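Local coordinates for glideosome-associated protein 50 (Plasmodium falciparum 3D7, PDB 3TGH) that probably helps to assemble the glideosome and hold it to the inner membrane complex during gliding and host-cell invasion, and has a purple acid phosphatase-type fold, at residues G48-G51 / L52-A56; R208-S211 / Y212-Y215. One frame throughout, in Å; residues are numbered along the deposited sequence.

Contact 1 of 2, residues G48-G51 / L52-A56; sequences GVKG and LNDPA. With SO4 (sulfate ion), chain B.
Asp54 reaches back along the chain to Lys50 and grips its backbone. Lys50 N donates to Asp54 OD2 over 2.8 Å, with an N-H...O angle of 158°. The oxygen accepts through its anti lone pair, the one turned away from OD1. The same OD2 also lies 3.4 Å from Val49 CA and 3.5 Å from Lys50 CB. It therefore sits against the backbone and the root of the lysine side chain. The chain of Lys50 then runs out extended and carries its ammonium group away, so the two charges form no salt bridge.

The other carboxylate oxygen works forward. Ala56 N donates to Asp54 OD1 over 2.9 Å and approaches from above the carboxylate plane, 49° out of it. This is a capping bond at the start of helix 56-62. Asp54 CG stands anti to its own backbone N (chi1 -170°), which places the carboxylate between its two donors. Two bonds to two separate oxygens limit its rotation.

A type I beta turn from Gly51 to Asp54 brings these partners together. Its closing bond, from Asp54 N to Gly51 O, is weak at 3.4 Å. Gly51 O also accepts from Trp57 NE1. A sulfate ion, probably from the crystallisation liquor, is bound at the turn. Leu52 N donates to its O3 over 2.9 Å, and Asn53 ND2 to its O1 over 2.6 Å. Asn53 N adds a weak bond to O4. Just before the turn, Lys50 O accepts from Asn88 ND2, and Val49 touches Gln92 of helix 89-97.

One carboxylate thus bridges two backbone amides and ties the loop after strand 37-40 to the helix it leads into. Accepting two N-H groups would probably stabilise its charged form.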
ATOM      1  N   GLY A  48      10.319  -9.324 -11.437  1.00 32.52           N
ATOM      2  CA  GLY A  48       9.269 -10.344 -11.374  1.00 32.25           C
ATOM      3  C   GLY A  48       9.750 -11.622 -10.717  1.00 31.09           C
ATOM      4  O   GLY A  48      10.930 -11.750 -10.391  1.00 31.92           O
ATOM      5  N   VAL A  49       8.835 -12.560 -10.498  1.00 30.53           N
ATOM      6  CA  VAL A  49       9.213 -13.932 -10.129  1.00 30.30           C
ATOM      7  C   VAL A  49       8.768 -14.872 -11.242  1.00 31.04           C
ATOM      8  O   VAL A  49       7.822 -14.573 -11.981  1.00 30.18           O
ATOM      9  CB  VAL A  49       8.591 -14.402  -8.787  1.00 32.98           C
ATOM     10  CG1 VAL A  49       9.187 -13.644  -7.616  1.00 33.46           C
ATOM     11  CG2 VAL A  49       7.085 -14.268  -8.822  1.00 29.52           C
ATOM     12  N   LYS A  50       9.445 -16.007 -11.341  1.00 31.81           N
ATOM     13  CA  LYS A  50       9.212 -16.975 -12.412  1.00 34.39           C
ATOM     14  C   LYS A  50       8.205 -18.053 -12.032  1.00 31.90           C
ATOM     15  O   LYS A  50       7.703 -18.757 -12.902  1.00 31.52           O
ATOM     16  CB  LYS A  50      10.524 -17.641 -12.811  1.00 36.95           C
ATOM     17  CG  LYS A  50      11.514 -16.699 -13.474  1.00 43.74           C
ATOM     18  CD  LYS A  50      12.801 -17.425 -13.815  1.00 48.73           C
ATOM     19  CE  LYS A  50      13.767 -16.521 -14.576  1.00 52.46           C
ATOM     20  NZ  LYS A  50      15.002 -17.251 -14.969  0.54 53.47           N
ATOM     21  N   GLY A  51       7.919 -18.179 -10.738  1.00 30.60           N
ATOM     22  CA  GLY A  51       7.002 -19.193 -10.246  1.00 27.10           C
ATOM     23  C   GLY A  51       7.022 -19.288  -8.730  1.00 27.05           C
ATOM     24  O   GLY A  51       7.695 -18.505  -8.052  1.00 24.52           O
ATOM     25  N   LEU A  52       6.283 -20.262  -8.212  1.00 27.12           N
ATOM     26  CA  LEU A  52       6.158 -20.486  -6.767  1.00 28.74           C
ATOM     27  C   LEU A  52       7.482 -20.857  -6.100  1.00 29.02           C
ATOM     28  O   LEU A  52       7.715 -20.524  -4.940  1.00 28.07           O
ATOM     29  CB  LEU A  52       5.143 -21.600  -6.500  1.00 29.43           C
ATOM     30  CG  LEU A  52       3.672 -21.279  -6.715  1.00 34.03           C
ATOM     31  CD1 LEU A  52       2.858 -22.581  -6.709  1.00 35.82           C
ATOM     32  CD2 LEU A  52       3.185 -20.319  -5.638  1.00 32.01           C
ATOM     33  N   ASN A  53       8.341 -21.556  -6.837  1.00 28.99           N
ATOM     34  CA  ASN A  53       9.607 -22.040  -6.302  1.00 31.13           C
ATOM     35  C   ASN A  53      10.840 -21.288  -6.819  1.00 32.65           C
ATOM     36  O   ASN A  53      11.967 -21.762  -6.674  1.00 33.45           O
ATOM     37  CB  ASN A  53       9.711 -23.544  -6.568  1.00 33.56           C
ATOM     38  CG  ASN A  53       8.602 -24.313  -5.891  1.00 35.42           C
ATOM     39  OD1 ASN A  53       8.503 -24.302  -4.671  1.00 40.57           O
ATOM     40  ND2 ASN A  53       7.741 -24.953  -6.675  1.00 35.23           N
ATOM     41  N   ASP A  54      10.622 -20.115  -7.410  1.00 31.60           N
ATOM     42  CA  ASP A  54      11.710 -19.215  -7.790  1.00 32.77           C
ATOM     43  C   ASP A  54      12.572 -18.960  -6.545  1.00 32.66           C
ATOM     44  O   ASP A  54      12.039 -18.586  -5.496  1.00 31.61           O
ATOM     45  CB  ASP A  54      11.121 -17.895  -8.323  1.00 32.40           C
ATOM     46  CG  ASP A  54      12.161 -16.981  -8.971  1.00 34.15           C
ATOM     47  OD1 ASP A  54      13.355 -17.051  -8.618  1.00 34.67           O
ATOM     48  OD2 ASP A  54      11.770 -16.167  -9.842  1.00 32.10           O
ATOM     49  N   PRO A  55      13.902 -19.182  -6.643  1.00 33.57           N
ATOM     50  CA  PRO A  55      14.817 -18.833  -5.547  1.00 34.02           C
ATOM     51  C   PRO A  55      14.664 -17.393  -5.042  1.00 32.71           C
ATOM     52  O   PRO A  55      14.994 -17.109  -3.885  1.00 31.96           O
ATOM     53  CB  PRO A  55      16.201 -19.019  -6.177  1.00 37.54           C
ATOM     54  CG  PRO A  55      15.999 -20.062  -7.210  1.00 38.62           C
ATOM     55  CD  PRO A  55      14.605 -19.877  -7.741  1.00 36.80           C
ATOM     56  N   ALA A  56      14.164 -16.502  -5.901  1.00 30.24           N
ATOM     57  CA  ALA A  56      13.958 -15.099  -5.536  1.00 30.25           C
ATOM     58  C   ALA A  56      13.069 -14.904  -4.300  1.00 29.60           C
ATOM     59  O   ALA A  56      13.272 -13.952  -3.548  1.00 29.23           O
ATOM     60  CB  ALA A  56      13.403 -14.317  -6.726  1.00 29.78           C
TER
HETATM   61  S   SO4 B 501       7.446 -23.486 -10.151  0.50 36.41           S
HETATM   62  O1  SO4 B 501       7.543 -24.587  -9.194  0.50 36.62           O
HETATM   63  O2  SO4 B 501       7.288 -24.040 -11.484  0.50 29.55           O
HETATM   64  O3  SO4 B 501       6.288 -22.658  -9.824  0.50 34.76           O
HETATM   65  O4  SO4 B 501       8.658 -22.680 -10.079  0.50 33.88           O

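Contact 2 of 2, residues R208-S211 / Y212-Y215; sequences RGSS and YLAY
A serine N-cap opens helix 211-216, close to the metal-binding region of the phosphatase fold. Ser210 is the capping residue. Leu213 N donates to Ser210 OG over 3.2 Å, and the bond is nearly straight at 169°. With chi1 at 177°, Ser210 OG points opposite the residue's own N and faces the first turn of the helix. Ser210 CB also lies 3.9 Å from Leu213 CB, so the serine packs on the leucine side chain as well as accepting from its amide. Leu213 is buried and also meets Thr159, Gln199 and Ile201.

The main chain continues the helix from the cap. Ala214 N donates to Ser210 O over 2.8 Å, and Tyr215 N to Ser211 O over 2.8 Å. The methyl of Ala214 packs beside these carbonyls, with CB 3.4 Å from Ser211 O.

Tyr212 touches the cap at its root, where CB lies 3.7 Å from Ser210 OG. Its ring leads away from Ser210. There Tyr212 OH is hydrogen-bonded to Leu162 O, and the ring meets that of Tyr216. The side chain comes within about 4 Å of both the side chain of His172, a metal ligand, and a bound cobalt ion. The arrangement is a classic serine N-cap, here at the start of a short helix beside a metal site.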
ATOM      1  N   ARG A 208       5.758  11.239 -13.106  1.00 32.90           N
ATOM      2  CA  ARG A 208       4.992  12.483 -13.004  1.00 35.13           C
ATOM      3  C   ARG A 208       3.503  12.280 -12.691  1.00 34.00           C
ATOM      4  O   ARG A 208       2.688  13.181 -12.898  1.00 33.52           O
ATOM      5  CB  ARG A 208       5.186  13.359 -14.259  1.00 39.15           C
ATOM      6  CG  ARG A 208       6.544  14.022 -14.298  1.00 45.81           C
ATOM      7  CD  ARG A 208       6.550  15.246 -13.397  1.00 54.40           C
ATOM      8  NE  ARG A 208       7.869  15.542 -12.850  1.00 61.35           N
ATOM      9  CZ  ARG A 208       8.112  16.510 -11.967  1.00 65.95           C
ATOM     10  NH1 ARG A 208       7.123  17.287 -11.523  1.00 67.42           N
ATOM     11  NH2 ARG A 208       9.349  16.704 -11.523  1.00 67.69           N
ATOM     12  N   GLY A 209       3.156  11.116 -12.146  1.00 31.50           N
ATOM     13  CA  GLY A 209       1.768  10.818 -11.820  1.00 31.02           C
ATOM     14  C   GLY A 209       1.016  10.223 -12.989  1.00 30.85           C
ATOM     15  O   GLY A 209       1.620   9.758 -13.957  1.00 31.88           O
ATOM     16  N   SER A 210      -0.308  10.256 -12.892  1.00 30.57           N
ATOM     17  CA  SER A 210      -1.192   9.677 -13.894  1.00 29.36           C
ATOM     18  C   SER A 210      -2.448  10.528 -14.057  1.00 30.58           C
ATOM     19  O   SER A 210      -3.312  10.533 -13.181  1.00 28.71           O
ATOM     20  CB  SER A 210      -1.582   8.250 -13.477  1.00 28.62           C
ATOM     21  OG  SER A 210      -2.502   7.688 -14.388  1.00 30.00           O
ATOM     22  N   SER A 211      -2.563  11.236 -15.184  1.00 31.07           N
ATOM     23  CA  SER A 211      -3.782  12.003 -15.467  1.00 32.85           C
ATOM     24  C   SER A 211      -5.000  11.081 -15.586  1.00 30.68           C
ATOM     25  O   SER A 211      -6.117  11.455 -15.215  1.00 30.10           O
ATOM     26  CB  SER A 211      -3.620  12.876 -16.726  1.00 35.20           C
ATOM     27  OG  SER A 211      -3.286  12.097 -17.868  1.00 41.67           O
ATOM     28  N   TYR A 212      -4.779   9.873 -16.095  1.00 30.76           N
ATOM     29  CA  TYR A 212      -5.822   8.846 -16.152  1.00 29.11           C
ATOM     30  C   TYR A 212      -6.406   8.548 -14.767  1.00 27.81           C
ATOM     31  O   TYR A 212      -7.621   8.565 -14.589  1.00 27.29           O
ATOM     32  CB  TYR A 212      -5.265   7.571 -16.783  1.00 28.76           C
ATOM     33  CG  TYR A 212      -6.262   6.436 -16.875  1.00 31.06           C
ATOM     34  CD1 TYR A 212      -6.309   5.458 -15.894  1.00 34.34           C
ATOM     35  CD2 TYR A 212      -7.149   6.338 -17.949  1.00 35.86           C
ATOM     36  CE1 TYR A 212      -7.209   4.415 -15.965  1.00 31.15           C
ATOM     37  CE2 TYR A 212      -8.059   5.285 -18.032  1.00 37.17           C
ATOM     38  CZ  TYR A 212      -8.078   4.328 -17.026  1.00 35.25           C
ATOM     39  OH  TYR A 212      -8.958   3.276 -17.076  1.00 41.07           O
ATOM     40  N   LEU A 213      -5.541   8.269 -13.792  1.00 27.98           N
ATOM     41  CA  LEU A 213      -6.010   8.038 -12.425  1.00 27.65           C
ATOM     42  C   LEU A 213      -6.557   9.335 -11.817  1.00 26.93           C
ATOM     43  O   LEU A 213      -7.520   9.297 -11.065  1.00 27.44           O
ATOM     44  CB  LEU A 213      -4.916   7.419 -11.543  1.00 26.11           C
ATOM     45  CG  LEU A 213      -4.450   6.001 -11.911  1.00 25.47           C
ATOM     46  CD1 LEU A 213      -3.339   5.559 -10.960  1.00 24.91           C
ATOM     47  CD2 LEU A 213      -5.620   5.006 -11.910  1.00 28.06           C
ATOM     48  N   ALA A 214      -5.973  10.481 -12.166  1.00 29.20           N
ATOM     49  CA  ALA A 214      -6.530  11.774 -11.736  1.00 30.80           C
ATOM     50  C   ALA A 214      -7.972  11.965 -12.202  1.00 31.56           C
ATOM     51  O   ALA A 214      -8.799  12.514 -11.470  1.00 30.30           O
ATOM     52  CB  ALA A 214      -5.654  12.939 -12.224  1.00 30.71           C
ATOM     53  N   TYR A 215      -8.278  11.512 -13.412  1.00 32.34           N
ATOM     54  CA  TYR A 215      -9.632  11.676 -13.954  1.00 34.64           C
ATOM     55  C   TYR A 215     -10.616  10.628 -13.434  1.00 33.72           C
ATOM     56  O   TYR A 215     -11.767  10.959 -13.149  1.00 34.57           O
ATOM     57  CB  TYR A 215      -9.621  11.650 -15.481  1.00 38.37           C
ATOM     58  CG  TYR A 215     -10.954  12.055 -16.079  1.00 46.65           C
ATOM     59  CD1 TYR A 215     -11.285  13.400 -16.252  1.00 53.21           C
ATOM     60  CD2 TYR A 215     -11.894  11.094 -16.451  1.00 49.95           C
ATOM     61  CE1 TYR A 215     -12.521  13.775 -16.795  1.00 56.99           C
ATOM     62  CE2 TYR A 215     -13.130  11.460 -16.993  1.00 53.75           C
ATOM     63  CZ  TYR A 215     -13.435  12.797 -17.162  1.00 57.41           C
ATOM     64  OH  TYR A 215     -14.653  13.155 -17.697  1.00 61.09           O
TER

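Both contacts are local, lie at the surface and stand at helix starts: contact 1 before helix 56-62, contact 2 at helix 211-216. They hold different elements, and their centres are about 31 Å apart. Each has a side-chain oxygen that accepts from a backbone amide near the helix start. In contact 1 it belongs to a carboxylate, whose second oxygen reaches back to the preceding loop. In contact 2 it belongs to a hydroxyl, and regular helix bonds follow. Their buried residues are Val49 and Leu213 respectively. Contact 1 carries a sulfate away from the annotated metal ligands, whereas contact 2 has a tyrosine beside a bound cobalt.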